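Galactose mutarotase-like protein (Clostridium acetobutylicum, PDB 3OS7) belongs to the galactose mutarotase family and is probably a carbohydrate-binding protein with aldose 1-epimerase activity. Local coordinates at residues S242-S247 with N290-K295. Sequence-based numbering, arbitrary orientation.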
loop_
_atom_site.group_PDB
_atom_site.type_symbol
_atom_site.label_atom_id
_atom_site.label_comp_id
_atom_site.label_asym_id
_atom_site.label_seq_id
_atom_site.Cartn_x
_atom_site.Cartn_y
_atom_site.Cartn_z
ATOM N N SER A 242 8.356 14.556 -13.529
ATOM C CA SER A 242 9.283 15.042 -14.559
ATOM C C SER A 242 9.925 13.932 -15.389
ATOM O O SER A 242 10.285 14.157 -16.530
ATOM C CB SER A 242 10.344 15.978 -13.963
ATOM O OG SER A 242 10.994 15.378 -12.866
ATOM N N HIS A 243 10.045 12.727 -14.854
ATOM C CA HIS A 243 10.655 11.633 -15.604
ATOM C C HIS A 243 10.310 10.295 -14.954
ATOM O O HIS A 243 9.793 10.294 -13.852
ATOM C CB HIS A 243 12.187 11.829 -15.644
ATOM C CG HIS A 243 12.806 11.929 -14.288
ATOM N ND1 HIS A 243 13.122 10.824 -13.528
ATOM C CD2 HIS A 243 13.136 13.008 -13.538
ATOM C CE1 HIS A 243 13.619 11.216 -12.367
ATOM N NE2 HIS A 243 13.639 12.538 -12.347
ATOM N N PRO A 244 10.616 9.162 -15.621
ATOM C CA PRO A 244 10.296 7.868 -15.020
ATOM C C PRO A 244 11.115 7.629 -13.747
ATOM O O PRO A 244 12.310 7.940 -13.688
ATOM C CB PRO A 244 10.677 6.863 -16.102
ATOM C CG PRO A 244 10.504 7.625 -17.376
ATOM C CD PRO A 244 11.003 9.011 -17.039
ATOM N N ILE A 245 10.436 7.088 -12.751
ATOM C CA ILE A 245 11.023 6.780 -11.443
ATOM C C ILE A 245 10.585 5.385 -11.098
ATOM O O ILE A 245 9.411 5.067 -11.216
ATOM C CB ILE A 245 10.515 7.754 -10.343
ATOM C CG1 ILE A 245 11.090 9.149 -10.577
ATOM C CG2 ILE A 245 10.933 7.217 -8.926
ATOM C CD1 ILE A 245 10.456 10.298 -9.762
ATOM N N GLU A 246 11.538 4.551 -10.693
ATOM C CA GLU A 246 11.245 3.210 -10.154
ATOM C C GLU A 246 12.391 2.880 -9.219
ATOM O O GLU A 246 13.481 2.527 -9.675
ATOM C CB GLU A 246 11.100 2.148 -11.259
ATOM C CG GLU A 246 10.672 0.784 -10.723
ATOM C CD GLU A 246 10.493 -0.302 -11.804
ATOM O OE1 GLU A 246 10.485 0.023 -13.012
ATOM O OE2 GLU A 246 10.352 -1.484 -11.413
ATOM N N SER A 247 12.168 3.056 -7.911
ATOM C CA SER A 247 13.274 2.981 -6.957
ATOM C C SER A 247 12.890 2.261 -5.681
ATOM O O SER A 247 11.769 2.368 -5.206
ATOM C CB SER A 247 13.706 4.388 -6.582
ATOM O OG SER A 247 14.232 5.096 -7.694
ATOM N N ASN A 290 6.342 5.684 -10.615
ATOM C CA ASN A 290 5.381 6.664 -11.133
ATOM C C ASN A 290 4.823 6.333 -12.532
ATOM O O ASN A 290 4.273 7.219 -13.158
ATOM C CB ASN A 290 5.981 8.065 -11.134
ATOM C CG ASN A 290 7.143 8.210 -12.115
ATOM O OD1 ASN A 290 7.565 7.228 -12.737
ATOM N ND2 ASN A 290 7.676 9.437 -12.244
ATOM N N ASP A 291 4.994 5.085 -12.996
ATOM C CA ASP A 291 4.447 4.629 -14.269
ATOM C C ASP A 291 4.813 5.599 -15.408
ATOM O O ASP A 291 3.944 6.055 -16.124
ATOM C CB ASP A 291 2.923 4.470 -14.153
ATOM C CG ASP A 291 2.322 3.587 -15.262
ATOM O OD1 ASP A 291 3.069 3.145 -16.164
ATOM O OD2 ASP A 291 1.089 3.333 -15.229
HETATM N N MSE A 292 6.110 5.915 -15.508
HETATM C CA MSE A 292 6.700 6.843 -16.483
HETATM C C MSE A 292 6.516 8.333 -16.160
HETATM O O MSE A 292 7.183 9.157 -16.763
HETATM C CB MSE A 292 6.228 6.557 -17.919
HETATM C CG MSE A 292 6.390 5.135 -18.392
HETATM SE SE MSE A 292 8.192 4.427 -18.140
HETATM C CE MSE A 292 9.115 5.336 -19.615
ATOM N N GLY A 293 5.653 8.664 -15.196
ATOM C CA GLY A 293 5.426 10.036 -14.741
ATOM C C GLY A 293 4.497 10.875 -15.610
ATOM O O GLY A 293 4.384 12.085 -15.430
ATOM N N ASP A 294 3.822 10.239 -16.550
ATOM C CA ASP A 294 2.995 10.987 -17.511
ATOM C C ASP A 294 1.512 10.638 -17.399
ATOM O O ASP A 294 0.732 10.963 -18.287
ATOM C CB ASP A 294 3.515 10.751 -18.937
ATOM C CG ASP A 294 3.432 9.307 -19.357
ATOM O OD1 ASP A 294 3.191 8.409 -18.502
ATOM O OD2 ASP A 294 3.623 9.057 -20.562
ATOM N N LYS A 295 1.111 10.005 -16.294
ATOM C CA LYS A 295 -0.279 9.570 -16.112
ATOM C C LYS A 295 -1.013 10.195 -14.915
ATOM O O LYS A 295 -2.086 9.731 -14.536
ATOM C CB LYS A 295 -0.319 8.045 -16.075
ATOM C CG LYS A 295 0.277 7.410 -17.348
ATOM C CD LYS A 295 0.264 5.887 -17.280
ATOM C CE LYS A 295 1.032 5.240 -18.416
ATOM N NZ LYS A 295 2.479 5.670 -18.516
HETATM O O HOH W 1 8.244 4.529 -13.922
#
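The flat carboxamide of Asn290 meets His243, Pro244 and Ile245 with both of its polar atoms. CB, CG1 and CD1 of Ile245 lie over one face, each 3.8 Å from Asn290 ND2; backbone atoms of Gly293 back the other. At the amide edge, ND2 gives a nearly straight bond (165°) to His243 O at 2.8 Å, with the acceptor in the amide plane, and also donates to Val240 O. These two bonds fix which end of the amide carries nitrogen. Ile245 N reaches Asn290 OD1 at 2.9 Å from above the amide plane, on the face that the isoleucine covers. CG of Asn290 stands between its own backbone N and carbonyl carbon (chi1 66°). OD1 of Asn290 comes within 3.2 Å of Ile245 O, two acceptors with no hydrogen bond between them; that carbonyl instead accepts from Asn290 N (3.2 Å). The CB of His243 leaves the chain away from 290-295, and its imidazole is held at its edge, ND1 donating in the ring plane to Pro244 O and NE2 hydrogen-bonded to Glu229 OE2.

Nearer the surface, CE of selenomethionine Met292 presses tightly on Pro244 CG at 3.5 Å, its chain bent at both chi2 and chi3. A water links the two backbones, giving a hydrogen to Ile245 O and taking one from Met292 N. Gly293 N closes a turn onto Asn290 O, and on the side of the loop remote from 242-247, Lys295 NZ donates to Asp291 O and forms a salt bridge with Asp294 OD1.

Within the galactose mutarotase-like beta-sandwich, the bond between Asn290 N and Ile245 O continues the antiparallel pairing of Ser247 with Ile288 past the ends of strands 246-256 and 285-289, where the loop through 290-295 turns toward strand 297-303.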